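Local coordinates for protein Zn-dependent hydrolase of metallo-beta-lactamase superfamily TM0207 (Thermotoga maritima, PDB 1VJN) that is a putative zinc-dependent hydrolase of the metallo-beta-lactamase superfamily, at residues V33-D38 and N63-V68. Residues are numbered along the deposited sequence; the frame is centred on the assembly and turned at random.
Sequences VTDPFD and NAHHLV
Pro36 and Asp38, in the loop that leaves strand 30-34 of the metallo-beta-lactamase fold, pack against His65, His66, Leu67 and Val68 of the loop joining strands 52-54 and 73-75, where residues 63-68 directly follow the HxHxDH signature that probably binds metal. The inner part is apolar: Pro36 CG lies 3.7 Å from His65 CB, the two side chains running side by side, while Pro36 CB meets Val68 CG2 at 3.9 Å. Val68 has CG1 anti to its backbone N (chi1 178°), which leaves CG2 for the proline and turns CG1 to Val33 CG2, a looser 4.4 Å. The imidazole of His65 turns from the proline, and its ND1 hydrogen-bonds Glu55 OE2; Asn63 OD1 sits 3.2 Å above the centre of one face of that ring.

At the exposed end, Asp38 OD2 comes to the edge of the His66 ring, near its plane and 3.2 Å from CE1, with carboxylate and ring 76° apart. His66 ND1 donates instead to Asn63 O at 3.0 Å (N-H...O 156°), a bond that holds the ring with CE1 toward the carboxylate. Leu67 CD1 touches Asp38 OD1 at 3.7 Å.

No hydrogen bond spans the segments: apolar burial joins them near the strand, while the polarised C-H of His66 probably adds a modest attraction to the carboxylate, probably offset in part where Asp38 OD1 faces another acceptor, Ala64 O, at 3.4 Å.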
loop_
_atom_site.group_PDB
_atom_site.type_symbol
_atom_site.label_atom_id
_atom_site.label_comp_id
_atom_site.label_asym_id
_atom_site.label_seq_id
_atom_site.Cartn_x
_atom_site.Cartn_y
_atom_site.Cartn_z
ATOM N N VAL A 33 4.116 1.837 9.649
ATOM C CA VAL A 33 4.403 2.859 8.652
ATOM C C VAL A 33 5.127 2.225 7.449
ATOM O O VAL A 33 6.141 1.524 7.593
ATOM C CB VAL A 33 5.189 4.051 9.236
ATOM C CG1 VAL A 33 5.442 5.143 8.125
ATOM C CG2 VAL A 33 4.438 4.669 10.400
ATOM N N THR A 34 4.560 2.397 6.266
ATOM C CA THR A 34 5.190 1.924 5.041
ATOM C C THR A 34 5.989 3.017 4.400
ATOM O O THR A 34 5.565 4.144 4.412
ATOM C CB THR A 34 4.174 1.495 4.021
ATOM O OG1 THR A 34 3.362 2.619 3.651
ATOM C CG2 THR A 34 3.220 0.499 4.664
ATOM N N ASP A 35 7.138 2.662 3.835
ATOM C CA ASP A 35 7.891 3.513 2.931
ATOM C C ASP A 35 7.945 5.003 3.320
ATOM O O ASP A 35 7.476 5.858 2.542
ATOM C CB ASP A 35 7.292 3.400 1.536
ATOM C CG ASP A 35 7.544 2.044 0.861
ATOM O OD1 ASP A 35 8.060 1.104 1.483
ATOM O OD2 ASP A 35 7.257 1.836 -0.336
ATOM N N PRO A 36 8.493 5.342 4.490
ATOM C CA PRO A 36 8.575 6.748 4.884
ATOM C C PRO A 36 9.620 7.479 4.043
ATOM O O PRO A 36 10.454 6.836 3.433
ATOM C CB PRO A 36 8.951 6.689 6.381
ATOM C CG PRO A 36 9.530 5.343 6.609
ATOM C CD PRO A 36 9.103 4.453 5.494
ATOM N N PHE A 37 9.583 8.805 4.016
ATOM C CA PHE A 37 10.500 9.619 3.188
ATOM C C PHE A 37 10.889 10.876 3.947
ATOM O O PHE A 37 10.362 11.104 5.039
ATOM C CB PHE A 37 9.800 10.061 1.900
ATOM C CG PHE A 37 8.489 10.794 2.153
ATOM C CD1 PHE A 37 8.481 12.102 2.654
ATOM C CD2 PHE A 37 7.259 10.152 1.941
ATOM C CE1 PHE A 37 7.275 12.776 2.918
ATOM C CE2 PHE A 37 6.058 10.816 2.186
ATOM C CZ PHE A 37 6.059 12.134 2.678
ATOM N N ASP A 38 11.775 11.697 3.359
ATOM C CA ASP A 38 11.926 13.141 3.740
ATOM C C ASP A 38 11.555 14.062 2.559
ATOM O O ASP A 38 11.137 15.211 2.742
ATOM C CB ASP A 38 13.351 13.470 4.188
ATOM C CG ASP A 38 13.857 12.557 5.307
ATOM O OD1 ASP A 38 13.028 11.913 5.997
ATOM O OD2 ASP A 38 15.080 12.423 5.559
ATOM N N ASN A 63 18.781 6.617 4.608
ATOM C CA ASN A 63 17.812 6.300 5.654
ATOM C C ASN A 63 16.589 7.223 5.622
ATOM O O ASN A 63 16.611 8.336 6.142
ATOM C CB ASN A 63 18.479 6.332 7.041
ATOM C CG ASN A 63 17.533 5.885 8.170
ATOM O OD1 ASN A 63 16.320 5.788 7.979
ATOM N ND2 ASN A 63 18.096 5.624 9.353
ATOM N N ALA A 64 15.523 6.727 5.005
ATOM C CA ALA A 64 14.215 7.389 4.996
ATOM C C ALA A 64 13.611 7.558 6.410
ATOM O O ALA A 64 13.060 8.632 6.756
ATOM C CB ALA A 64 13.237 6.574 4.111
ATOM N N HIS A 65 13.744 6.485 7.204
ATOM C CA HIS A 65 12.954 6.264 8.422
ATOM C C HIS A 65 13.582 6.806 9.692
ATOM O O HIS A 65 13.057 6.571 10.778
ATOM C CB HIS A 65 12.604 4.765 8.603
ATOM C CG HIS A 65 13.772 3.891 8.917
ATOM N ND1 HIS A 65 14.227 2.923 8.047
ATOM C CD2 HIS A 65 14.585 3.836 10.002
ATOM C CE1 HIS A 65 15.275 2.313 8.577
ATOM N NE2 HIS A 65 15.506 2.840 9.770
ATOM N N HIS A 66 14.668 7.564 9.577
ATOM C CA HIS A 66 15.298 8.140 10.785
ATOM C C HIS A 66 14.451 9.239 11.513
ATOM O O HIS A 66 14.801 9.666 12.606
ATOM C CB HIS A 66 16.705 8.658 10.447
ATOM C CG HIS A 66 16.711 10.020 9.833
ATOM N ND1 HIS A 66 16.455 10.234 8.494
ATOM C CD2 HIS A 66 16.918 11.242 10.382
ATOM C CE1 HIS A 66 16.514 11.530 8.244
ATOM N NE2 HIS A 66 16.791 12.163 9.373
ATOM N N LEU A 67 13.344 9.685 10.913
ATOM C CA LEU A 67 12.455 10.665 11.541
ATOM C C LEU A 67 11.083 10.119 12.016
ATOM O O LEU A 67 10.249 10.893 12.494
ATOM C CB LEU A 67 12.220 11.818 10.574
ATOM C CG LEU A 67 13.436 12.688 10.243
ATOM C CD1 LEU A 67 13.027 13.707 9.182
ATOM C CD2 LEU A 67 14.033 13.401 11.481
ATOM N N VAL A 68 10.844 8.811 11.874
ATOM C CA VAL A 68 9.642 8.168 12.416
ATOM C C VAL A 68 9.908 7.965 13.897
ATOM O O VAL A 68 11.022 7.697 14.270
ATOM C CB VAL A 68 9.365 6.787 11.744
ATOM C CG1 VAL A 68 8.145 6.098 12.351
ATOM C CG2 VAL A 68 9.163 6.937 10.246
#